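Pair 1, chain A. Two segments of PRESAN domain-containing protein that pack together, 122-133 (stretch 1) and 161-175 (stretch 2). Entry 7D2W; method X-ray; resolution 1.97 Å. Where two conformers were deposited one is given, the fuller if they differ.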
# COMPACT_ATOMS: atom_id res chain seq x y z
N TYR A 122 15.57 3.98 -12.85
CA TYR A 122 16.41 2.81 -12.63
C TYR A 122 16.02 2.11 -11.33
O TYR A 122 15.82 0.89 -11.31
CB TYR A 122 17.90 3.20 -12.60
CG TYR A 122 18.81 2.10 -12.04
CD1 TYR A 122 18.99 1.96 -10.67
CD2 TYR A 122 19.47 1.21 -12.88
CE1 TYR A 122 19.79 0.96 -10.15
CE2 TYR A 122 20.30 0.21 -12.36
CZ TYR A 122 20.45 0.09 -10.99
OH TYR A 122 21.25 -0.88 -10.43
N ASP A 123 15.94 2.87 -10.24
CA ASP A 123 15.59 2.28 -8.95
C ASP A 123 14.24 1.57 -9.00
O ASP A 123 14.10 0.43 -8.54
CB ASP A 123 15.58 3.38 -7.89
CG ASP A 123 15.28 2.86 -6.50
OD1 ASP A 123 15.95 1.89 -6.06
OD2 ASP A 123 14.38 3.42 -5.85
N CYS A 124 13.22 2.25 -9.54
CA CYS A 124 11.89 1.64 -9.57
C CYS A 124 11.91 0.36 -10.40
O CYS A 124 11.40 -0.68 -9.98
CB CYS A 124 10.87 2.63 -10.13
SG CYS A 124 10.49 4.07 -9.06
N ASN A 125 12.51 0.41 -11.58
CA ASN A 125 12.52 -0.76 -12.44
C ASN A 125 13.33 -1.90 -11.83
O ASN A 125 12.96 -3.07 -11.96
CB ASN A 125 13.03 -0.37 -13.83
CG ASN A 125 11.96 0.37 -14.63
OD1 ASN A 125 10.87 -0.14 -14.84
ND2 ASN A 125 12.26 1.61 -15.03
N MET A 126 14.43 -1.59 -11.15
CA MET A 126 15.18 -2.66 -10.48
C MET A 126 14.38 -3.30 -9.35
O MET A 126 14.41 -4.53 -9.19
CB MET A 126 16.51 -2.12 -9.95
CG MET A 126 17.43 -3.22 -9.49
SD MET A 126 18.06 -4.29 -10.79
CE MET A 126 18.24 -3.12 -12.13
N MET A 127 13.68 -2.51 -8.55
CA MET A 127 12.87 -3.09 -7.47
C MET A 127 11.75 -3.96 -8.04
O MET A 127 11.55 -5.10 -7.58
CB MET A 127 12.30 -1.99 -6.56
CG MET A 127 13.36 -1.24 -5.70
SD MET A 127 14.33 -2.35 -4.66
CE MET A 127 13.07 -2.87 -3.47
N VAL A 128 11.03 -3.48 -9.05
CA VAL A 128 9.89 -4.27 -9.53
C VAL A 128 10.36 -5.49 -10.31
O VAL A 128 9.79 -6.58 -10.20
CB VAL A 128 8.88 -3.42 -10.35
CG1 VAL A 128 8.30 -2.28 -9.49
CG2 VAL A 128 9.47 -2.89 -11.65
N SER A 129 11.43 -5.35 -11.10
CA SER A 129 11.86 -6.50 -11.87
C SER A 129 12.41 -7.59 -10.96
O SER A 129 12.17 -8.78 -11.18
CB SER A 129 12.88 -6.09 -12.94
OG SER A 129 14.12 -5.80 -12.32
N THR A 130 13.12 -7.21 -9.88
CA THR A 130 13.61 -8.21 -8.94
C THR A 130 12.46 -8.87 -8.19
O THR A 130 12.50 -10.08 -7.92
CB THR A 130 14.60 -7.58 -7.96
OG1 THR A 130 15.69 -6.99 -8.69
CG2 THR A 130 15.14 -8.64 -7.02
N LEU A 131 11.43 -8.09 -7.84
CA LEU A 131 10.29 -8.70 -7.15
C LEU A 131 9.58 -9.69 -8.06
O LEU A 131 9.18 -10.77 -7.62
CB LEU A 131 9.31 -7.64 -6.64
CG LEU A 131 8.09 -8.17 -5.87
CD1 LEU A 131 8.47 -9.05 -4.67
CD2 LEU A 131 7.19 -7.02 -5.40
N GLU A 132 9.42 -9.34 -9.34
CA GLU A 132 8.75 -10.24 -10.27
C GLU A 132 9.48 -11.58 -10.37
O GLU A 132 8.86 -12.65 -10.30
CB GLU A 132 8.62 -9.56 -11.64
CG GLU A 132 7.87 -10.36 -12.69
CD GLU A 132 7.71 -9.58 -13.99
OE1 GLU A 132 7.07 -8.50 -13.98
OE2 GLU A 132 8.24 -10.06 -15.02
N THR A 133 10.81 -11.54 -10.48
CA THR A 133 11.59 -12.77 -10.55
C THR A 133 11.44 -13.60 -9.28
O THR A 133 11.24 -14.82 -9.34
CB THR A 133 13.07 -12.44 -10.79
OG1 THR A 133 13.22 -11.78 -12.04
CG2 THR A 133 13.91 -13.71 -10.78
N ASP A 161 -0.76 -8.14 -3.56
CA ASP A 161 -0.69 -7.22 -2.42
C ASP A 161 0.74 -6.73 -2.18
O ASP A 161 0.96 -5.56 -1.85
CB ASP A 161 -1.18 -7.88 -1.13
CG ASP A 161 -2.64 -8.28 -1.17
OD1 ASP A 161 -3.42 -7.69 -1.94
OD2 ASP A 161 -3.01 -9.18 -0.38
N GLU A 162 1.71 -7.64 -2.30
CA GLU A 162 3.11 -7.27 -2.09
C GLU A 162 3.58 -6.27 -3.15
O GLU A 162 4.35 -5.35 -2.85
CB GLU A 162 3.98 -8.52 -2.10
CG GLU A 162 5.45 -8.26 -1.78
CD GLU A 162 6.27 -9.53 -1.74
OE1 GLU A 162 5.78 -10.59 -2.22
OE2 GLU A 162 7.40 -9.48 -1.20
N PHE A 163 3.14 -6.45 -4.40
CA PHE A 163 3.45 -5.47 -5.44
C PHE A 163 2.77 -4.13 -5.17
O PHE A 163 3.35 -3.07 -5.44
CB PHE A 163 3.03 -6.00 -6.82
CG PHE A 163 4.20 -6.32 -7.70
CD1 PHE A 163 4.87 -5.29 -8.36
CD2 PHE A 163 4.66 -7.63 -7.84
CE1 PHE A 163 5.99 -5.57 -9.15
CE2 PHE A 163 5.77 -7.92 -8.64
CZ PHE A 163 6.44 -6.89 -9.28
N ASP A 164 1.54 -4.16 -4.65
CA ASP A 164 0.89 -2.90 -4.30
C ASP A 164 1.66 -2.18 -3.21
O ASP A 164 1.78 -0.94 -3.24
CB ASP A 164 -0.55 -3.15 -3.86
CG ASP A 164 -1.46 -3.56 -5.00
OD1 ASP A 164 -1.08 -3.40 -6.19
OD2 ASP A 164 -2.58 -4.03 -4.69
N LYS A 165 2.19 -2.92 -2.23
CA LYS A 165 2.97 -2.29 -1.18
C LYS A 165 4.28 -1.74 -1.73
O LYS A 165 4.70 -0.64 -1.34
CB LYS A 165 3.25 -3.25 -0.03
CG LYS A 165 4.33 -2.72 0.95
CD LYS A 165 3.99 -2.88 2.41
CE LYS A 165 5.07 -2.25 3.32
NZ LYS A 165 5.14 -0.74 3.29
N LEU A 166 4.93 -2.47 -2.64
CA LEU A 166 6.15 -1.94 -3.24
C LEU A 166 5.86 -0.66 -4.02
O LEU A 166 6.59 0.33 -3.90
CB LEU A 166 6.82 -2.99 -4.13
CG LEU A 166 8.00 -2.48 -4.97
CD1 LEU A 166 9.11 -1.96 -4.09
CD2 LEU A 166 8.53 -3.56 -5.90
N HIS A 167 4.78 -0.66 -4.82
CA HIS A 167 4.44 0.55 -5.57
C HIS A 167 4.14 1.71 -4.63
O HIS A 167 4.47 2.86 -4.92
CB HIS A 167 3.24 0.28 -6.48
CG HIS A 167 3.55 -0.59 -7.65
ND1 HIS A 167 2.61 -1.41 -8.24
CD2 HIS A 167 4.69 -0.77 -8.35
CE1 HIS A 167 3.16 -2.06 -9.25
NE2 HIS A 167 4.43 -1.69 -9.34
N THR A 168 3.50 1.42 -3.50
CA THR A 168 3.26 2.46 -2.50
C THR A 168 4.57 2.96 -1.91
O THR A 168 4.78 4.17 -1.79
CB THR A 168 2.35 1.91 -1.40
OG1 THR A 168 1.11 1.50 -1.98
CG2 THR A 168 2.06 2.98 -0.32
N ASP A 169 5.46 2.03 -1.53
CA ASP A 169 6.74 2.42 -0.96
C ASP A 169 7.52 3.33 -1.90
O ASP A 169 8.09 4.34 -1.48
CB ASP A 169 7.57 1.18 -0.62
CG ASP A 169 7.07 0.46 0.61
OD1 ASP A 169 6.11 0.95 1.24
OD2 ASP A 169 7.62 -0.61 0.93
N LEU A 170 7.56 2.97 -3.19
CA LEU A 170 8.28 3.78 -4.17
C LEU A 170 7.63 5.15 -4.34
O LEU A 170 8.33 6.17 -4.42
CB LEU A 170 8.34 3.04 -5.51
CG LEU A 170 9.27 1.82 -5.54
CD1 LEU A 170 9.05 0.99 -6.83
CD2 LEU A 170 10.71 2.28 -5.45
N TYR A 171 6.30 5.20 -4.43
CA TYR A 171 5.65 6.49 -4.59
C TYR A 171 5.93 7.41 -3.40
O TYR A 171 6.27 8.58 -3.59
CB TYR A 171 4.14 6.33 -4.81
CG TYR A 171 3.48 7.60 -5.32
CD1 TYR A 171 3.57 7.96 -6.66
CD2 TYR A 171 2.80 8.45 -4.46
CE1 TYR A 171 2.99 9.13 -7.12
CE2 TYR A 171 2.22 9.63 -4.91
CZ TYR A 171 2.32 9.96 -6.25
OH TYR A 171 1.74 11.12 -6.71
N VAL A 172 5.80 6.89 -2.18
CA VAL A 172 6.07 7.67 -0.98
C VAL A 172 7.50 8.20 -0.99
O VAL A 172 7.75 9.38 -0.74
CB VAL A 172 5.78 6.80 0.26
CG1 VAL A 172 6.49 7.31 1.50
CG2 VAL A 172 4.26 6.71 0.49
N LYS A 173 8.46 7.32 -1.30
CA LYS A 173 9.87 7.70 -1.32
C LYS A 173 10.13 8.85 -2.29
O LYS A 173 10.82 9.82 -1.94
CB LYS A 173 10.74 6.49 -1.68
CG LYS A 173 12.23 6.83 -1.88
CD LYS A 173 13.11 5.59 -1.86
CE LYS A 173 13.03 4.83 -3.18
NZ LYS A 173 13.69 3.47 -3.15
N TYR A 174 9.62 8.75 -3.53
CA TYR A 174 9.94 9.77 -4.52
C TYR A 174 9.06 10.99 -4.39
O TYR A 174 9.47 12.09 -4.77
CB TYR A 174 9.87 9.19 -5.94
CG TYR A 174 11.08 8.34 -6.18
CD1 TYR A 174 12.32 8.93 -6.41
CD2 TYR A 174 11.02 6.95 -6.07
CE1 TYR A 174 13.45 8.16 -6.57
CE2 TYR A 174 12.15 6.17 -6.22
CZ TYR A 174 13.36 6.79 -6.46
OH TYR A 174 14.48 6.02 -6.61
N GLU A 175 7.84 10.84 -3.87
CA GLU A 175 7.01 12.02 -3.64
C GLU A 175 7.71 12.98 -2.69
O GLU A 175 7.68 14.20 -2.88
CB GLU A 175 5.65 11.64 -3.08
CG GLU A 175 4.66 12.79 -3.20
CD GLU A 175 3.35 12.52 -2.49
OE1 GLU A 175 3.16 11.40 -2.00
OE2 GLU A 175 2.52 13.45 -2.40

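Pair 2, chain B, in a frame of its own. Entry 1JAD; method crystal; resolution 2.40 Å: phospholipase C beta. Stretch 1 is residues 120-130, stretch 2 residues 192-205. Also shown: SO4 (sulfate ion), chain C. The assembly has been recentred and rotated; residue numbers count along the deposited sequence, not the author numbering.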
# COMPACT_ATOMS: atom_id res chain seq x y z
N LYS B 120 -3.87 6.00 8.06
CA LYS B 120 -4.84 5.48 9.00
C LYS B 120 -4.64 3.99 9.22
O LYS B 120 -4.62 3.52 10.35
CB LYS B 120 -6.25 5.79 8.50
CG LYS B 120 -6.52 7.29 8.40
CD LYS B 120 -7.95 7.62 8.05
CE LYS B 120 -8.18 9.12 8.16
NZ LYS B 120 -7.81 9.63 9.52
N GLN B 121 -4.47 3.26 8.13
CA GLN B 121 -4.28 1.82 8.20
C GLN B 121 -3.08 1.43 9.05
O GLN B 121 -3.09 0.39 9.72
CB GLN B 121 -4.16 1.26 6.78
CG GLN B 121 -5.41 1.56 5.96
CD GLN B 121 -5.33 1.06 4.54
OE1 GLN B 121 -6.30 1.13 3.79
NE2 GLN B 121 -4.16 0.55 4.16
N ILE B 122 -2.06 2.28 9.05
CA ILE B 122 -0.89 2.01 9.88
C ILE B 122 -1.27 2.22 11.33
O ILE B 122 -0.89 1.44 12.21
CB ILE B 122 0.29 2.95 9.52
CG1 ILE B 122 0.92 2.51 8.19
CG2 ILE B 122 1.34 2.93 10.63
CD1 ILE B 122 1.54 1.12 8.23
N ALA B 123 -2.04 3.27 11.59
CA ALA B 123 -2.47 3.59 12.94
C ALA B 123 -3.39 2.50 13.48
O ALA B 123 -3.36 2.19 14.66
CB ALA B 123 -3.18 4.92 12.96
N GLU B 124 -4.21 1.91 12.61
CA GLU B 124 -5.12 0.86 13.03
C GLU B 124 -4.28 -0.34 13.45
O GLU B 124 -4.42 -0.82 14.57
CB GLU B 124 -6.04 0.48 11.87
CG GLU B 124 -6.72 1.69 11.29
CD GLU B 124 -7.36 1.43 9.95
OE1 GLU B 124 -6.84 0.56 9.21
OE2 GLU B 124 -8.35 2.13 9.63
N LEU B 125 -3.41 -0.79 12.56
CA LEU B 125 -2.55 -1.93 12.86
C LEU B 125 -1.77 -1.68 14.12
O LEU B 125 -1.50 -2.60 14.89
CB LEU B 125 -1.56 -2.19 11.72
CG LEU B 125 -2.07 -2.66 10.36
CD1 LEU B 125 -0.89 -2.76 9.40
CD2 LEU B 125 -2.77 -4.01 10.48
N LYS B 126 -1.41 -0.42 14.35
CA LYS B 126 -0.64 -0.10 15.54
C LYS B 126 -1.53 -0.19 16.76
O LYS B 126 -1.12 -0.70 17.81
CB LYS B 126 -0.04 1.30 15.39
CG LYS B 126 0.92 1.68 16.49
CD LYS B 126 1.56 3.03 16.19
CE LYS B 126 2.52 3.44 17.30
NZ LYS B 126 1.80 3.61 18.59
N ALA B 127 -2.76 0.29 16.64
CA ALA B 127 -3.68 0.24 17.76
C ALA B 127 -4.01 -1.20 18.16
O ALA B 127 -4.09 -1.52 19.35
CB ALA B 127 -4.96 1.01 17.43
N LEU B 128 -4.18 -2.08 17.18
CA LEU B 128 -4.50 -3.47 17.46
C LEU B 128 -3.34 -4.11 18.23
O LEU B 128 -3.55 -4.72 19.29
CB LEU B 128 -4.75 -4.23 16.15
CG LEU B 128 -4.97 -5.74 16.19
CD1 LEU B 128 -6.19 -6.09 17.05
CD2 LEU B 128 -5.14 -6.23 14.77
N LYS B 129 -2.12 -3.94 17.72
CA LYS B 129 -0.93 -4.49 18.37
C LYS B 129 -0.69 -3.98 19.78
O LYS B 129 -0.36 -4.78 20.66
CB LYS B 129 0.32 -4.23 17.52
CG LYS B 129 0.27 -4.89 16.16
CD LYS B 129 1.64 -4.96 15.50
CE LYS B 129 1.54 -5.66 14.15
NZ LYS B 129 2.88 -5.87 13.55
N GLU B 130 -0.85 -2.68 20.02
CA GLU B 130 -0.64 -2.17 21.37
C GLU B 130 -1.70 -2.74 22.30
O GLU B 130 -1.42 -3.11 23.44
CB GLU B 130 -0.68 -0.64 21.43
CG GLU B 130 0.40 0.05 20.61
CD GLU B 130 0.59 1.51 20.99
OE1 GLU B 130 -0.38 2.30 20.92
OE2 GLU B 130 1.72 1.88 21.35
N ARG B 192 -5.96 -13.41 14.28
CA ARG B 192 -7.21 -13.42 13.52
C ARG B 192 -7.69 -12.00 13.27
O ARG B 192 -8.09 -11.67 12.16
CB ARG B 192 -8.30 -14.24 14.25
CG ARG B 192 -9.71 -14.12 13.64
CD ARG B 192 -10.65 -15.25 14.08
NE ARG B 192 -10.71 -15.39 15.54
CZ ARG B 192 -11.49 -14.66 16.31
NH1 ARG B 192 -12.28 -13.75 15.75
NH2 ARG B 192 -11.46 -14.80 17.64
N TYR B 193 -7.64 -11.15 14.29
CA TYR B 193 -8.06 -9.76 14.10
C TYR B 193 -7.17 -9.00 13.11
O TYR B 193 -7.66 -8.16 12.35
CB TYR B 193 -8.08 -9.01 15.43
CG TYR B 193 -9.38 -9.19 16.22
CD1 TYR B 193 -9.88 -10.46 16.52
CD2 TYR B 193 -10.10 -8.07 16.66
CE1 TYR B 193 -11.06 -10.62 17.24
CE2 TYR B 193 -11.28 -8.22 17.38
CZ TYR B 193 -11.76 -9.49 17.66
OH TYR B 193 -12.91 -9.63 18.40
N GLN B 194 -5.88 -9.30 13.10
CA GLN B 194 -4.99 -8.58 12.17
C GLN B 194 -5.24 -9.02 10.74
O GLN B 194 -5.30 -8.20 9.82
CB GLN B 194 -3.52 -8.78 12.56
CG GLN B 194 -2.58 -8.19 11.53
CD GLN B 194 -1.10 -8.29 11.89
OE1 GLN B 194 -0.24 -8.16 11.03
NE2 GLN B 194 -0.80 -8.49 13.17
N GLN B 195 -5.40 -10.32 10.54
CA GLN B 195 -5.66 -10.87 9.23
C GLN B 195 -6.91 -10.26 8.60
O GLN B 195 -6.90 -9.86 7.43
CB GLN B 195 -5.78 -12.39 9.35
CG GLN B 195 -6.38 -13.12 8.16
CD GLN B 195 -7.90 -12.99 8.12
OE1 GLN B 195 -8.61 -13.46 9.03
NE2 GLN B 195 -8.41 -12.33 7.08
N LYS B 196 -7.98 -10.17 9.37
CA LYS B 196 -9.24 -9.63 8.88
C LYS B 196 -9.04 -8.14 8.57
O LYS B 196 -9.53 -7.62 7.56
CB LYS B 196 -10.32 -9.80 9.95
CG LYS B 196 -11.75 -9.98 9.43
CD LYS B 196 -12.25 -8.86 8.55
CE LYS B 196 -13.65 -9.17 8.00
NZ LYS B 196 -13.73 -10.47 7.23
N LEU B 197 -8.31 -7.46 9.45
CA LEU B 197 -8.04 -6.03 9.30
C LEU B 197 -7.27 -5.74 8.01
O LEU B 197 -7.63 -4.85 7.24
CB LEU B 197 -7.24 -5.54 10.51
CG LEU B 197 -6.96 -4.05 10.65
CD1 LEU B 197 -6.38 -3.73 12.01
CD2 LEU B 197 -6.00 -3.63 9.57
N GLU B 198 -6.20 -6.49 7.77
CA GLU B 198 -5.41 -6.27 6.57
C GLU B 198 -6.26 -6.58 5.36
O GLU B 198 -6.08 -6.03 4.28
CB GLU B 198 -4.17 -7.17 6.59
CG GLU B 198 -3.38 -7.05 7.87
CD GLU B 198 -2.09 -7.83 7.84
OE1 GLU B 198 -2.12 -9.03 7.47
OE2 GLU B 198 -1.04 -7.25 8.19
N GLU B 199 -7.22 -7.47 5.56
CA GLU B 199 -8.11 -7.87 4.49
C GLU B 199 -9.00 -6.71 4.04
O GLU B 199 -9.19 -6.49 2.85
CB GLU B 199 -8.96 -9.04 4.97
CG GLU B 199 -9.71 -9.76 3.89
CD GLU B 199 -10.49 -10.93 4.46
OE1 GLU B 199 -11.50 -10.68 5.16
OE2 GLU B 199 -10.09 -12.08 4.22
N LYS B 200 -9.55 -5.96 4.99
CA LYS B 200 -10.40 -4.83 4.65
C LYS B 200 -9.57 -3.80 3.90
O LYS B 200 -9.96 -3.34 2.83
CB LYS B 200 -10.97 -4.20 5.92
CG LYS B 200 -12.08 -5.02 6.57
CD LYS B 200 -12.56 -4.36 7.84
CE LYS B 200 -13.76 -5.08 8.41
NZ LYS B 200 -14.90 -5.01 7.46
N GLN B 201 -8.41 -3.47 4.45
CA GLN B 201 -7.52 -2.52 3.82
C GLN B 201 -7.26 -2.90 2.37
O GLN B 201 -7.27 -2.03 1.49
CB GLN B 201 -6.23 -2.45 4.64
CG GLN B 201 -6.52 -1.90 6.02
CD GLN B 201 -5.40 -2.07 7.02
OE1 GLN B 201 -5.43 -1.46 8.10
NE2 GLN B 201 -4.43 -2.92 6.70
N ALA B 202 -7.08 -4.19 2.10
CA ALA B 202 -6.84 -4.63 0.73
C ALA B 202 -8.06 -4.32 -0.13
O ALA B 202 -7.94 -3.81 -1.25
CB ALA B 202 -6.53 -6.11 0.68
N GLU B 203 -9.23 -4.62 0.43
CA GLU B 203 -10.51 -4.39 -0.24
C GLU B 203 -10.70 -2.90 -0.52
O GLU B 203 -11.22 -2.50 -1.56
CB GLU B 203 -11.64 -4.91 0.68
CG GLU B 203 -13.02 -4.39 0.36
CD GLU B 203 -14.05 -4.77 1.42
OE1 GLU B 203 -14.39 -5.98 1.54
OE2 GLU B 203 -14.52 -3.87 2.15
N ASN B 204 -10.27 -2.08 0.42
CA ASN B 204 -10.39 -0.65 0.29
C ASN B 204 -9.50 -0.16 -0.86
O ASN B 204 -9.95 0.59 -1.73
CB ASN B 204 -9.99 -0.01 1.62
CG ASN B 204 -10.37 1.44 1.70
OD1 ASN B 204 -9.65 2.31 1.20
ND2 ASN B 204 -11.51 1.72 2.32
N LEU B 205 -8.25 -0.61 -0.87
CA LEU B 205 -7.32 -0.24 -1.93
C LEU B 205 -7.97 -0.61 -3.25
O LEU B 205 -8.02 0.19 -4.19
CB LEU B 205 -6.01 -1.02 -1.77
CG LEU B 205 -4.93 -0.84 -2.85
CD1 LEU B 205 -4.47 0.60 -2.90
CD2 LEU B 205 -3.75 -1.75 -2.56
S SO4 C . -14.44 -13.00 19.27
O1 SO4 C . -14.75 -14.44 19.41
O2 SO4 C . -15.69 -12.22 19.10
O3 SO4 C . -13.60 -12.79 18.07
O4 SO4 C . -13.73 -12.52 20.47

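Both pairs consist of two antiparallel helices packed side by side. In pair 1 the helix axes approach to 10.8 Å with an angle of 167° between their N-to-C directions; in pair 2 the values are 10.6 Å and 172°. Superposition of 14 central residues gives an RMSD of 0.4 Å over N, CA and C, and the fit loosens toward the ends of the stretches. The contact buries 608 Å² in pair 1 and 493 Å² in pair 2, counting both sides.

The centre of both contacts is a knob in a hole. The CA atoms of V128(A) and L125(B) superpose almost exactly, and each side chain sits among four residues at matching positions: F163(A), L166(A), H167(A) and L170(A) in pair 1, and Q194(B), L197(B), E198(B) and Q201(B) in pair 2. One wall of the hole is leucine in both, and the side-chain centres of L166(A) and L197(B) lie 0.2 Å apart after superposition. V128(A) reaches its leucine through CG1, 3.8 Å from L166(A) CD2, whereas the longer L125(B) brings CD2 to 3.4 Å from L197(B) CD2. The other walls differ in chemistry. V128(A) CG1 meets the edge of an imidazole, 3.9 Å from H167(A) NE2, while L125(B) CD2 lies against the aliphatic part of a glutamate, 4.1 Å from E198(B) CG.

One turn along the first helix, a leucine occupies the same place with the same rotamer in both pairs: L131(A) and L128(B) both have chi1 t and chi2 p, and the CA-to-CB bond of each points toward the partner helix. Their surroundings diverge where F163(A) matches Q194(B). In pair 1, L131(A) CD2 stands 3.6 Å from the centroid of the F163(A) ring, only 15° off its normal, a CH-pi contact over the face. The edge of the same ring meets the opposing backbone, with F163(A) CZ 3.5 Å from V128(A) O. Pair 2 has no ring at this position, and L128(B) packs close to the helix backbone instead, its CD2 3.5 Å from Q194(B) CA. L128(B) also rests on the base of a tyrosine, CD1 lying 3.8 Å from Y193(B) CB; the matching E162(A) offers L131(A) a carboxylate, with OE2 3.7 Å from CD1.

At the other end of the contact the chemistry separates further. L170(A) gives pair 1 an apolar surface, and its CD2 lies 4.0 Å from C124(A) SG. The matching Q201(B) puts an amide between Q121(B), E124(B) and L125(B); its modelled orientation is doubtful, so its polar partners remain open. Beyond this, D123(A) ties the pair 1 helices together: its OD2 accepts hydrogen bonds from Y174(A) OH at 2.7 Å and from K173(A) NZ at 2.8 Å, the latter also a salt bridge. The corresponding K120(B), N204(B) and L205(B) form no such cluster, and the end of K120(B) leads away from the partner helix. The same backbone frame thus carries leucines in both pairs, supplemented by a phenylalanine ring and a salt bridge in pair 1 and by glutamines in pair 2.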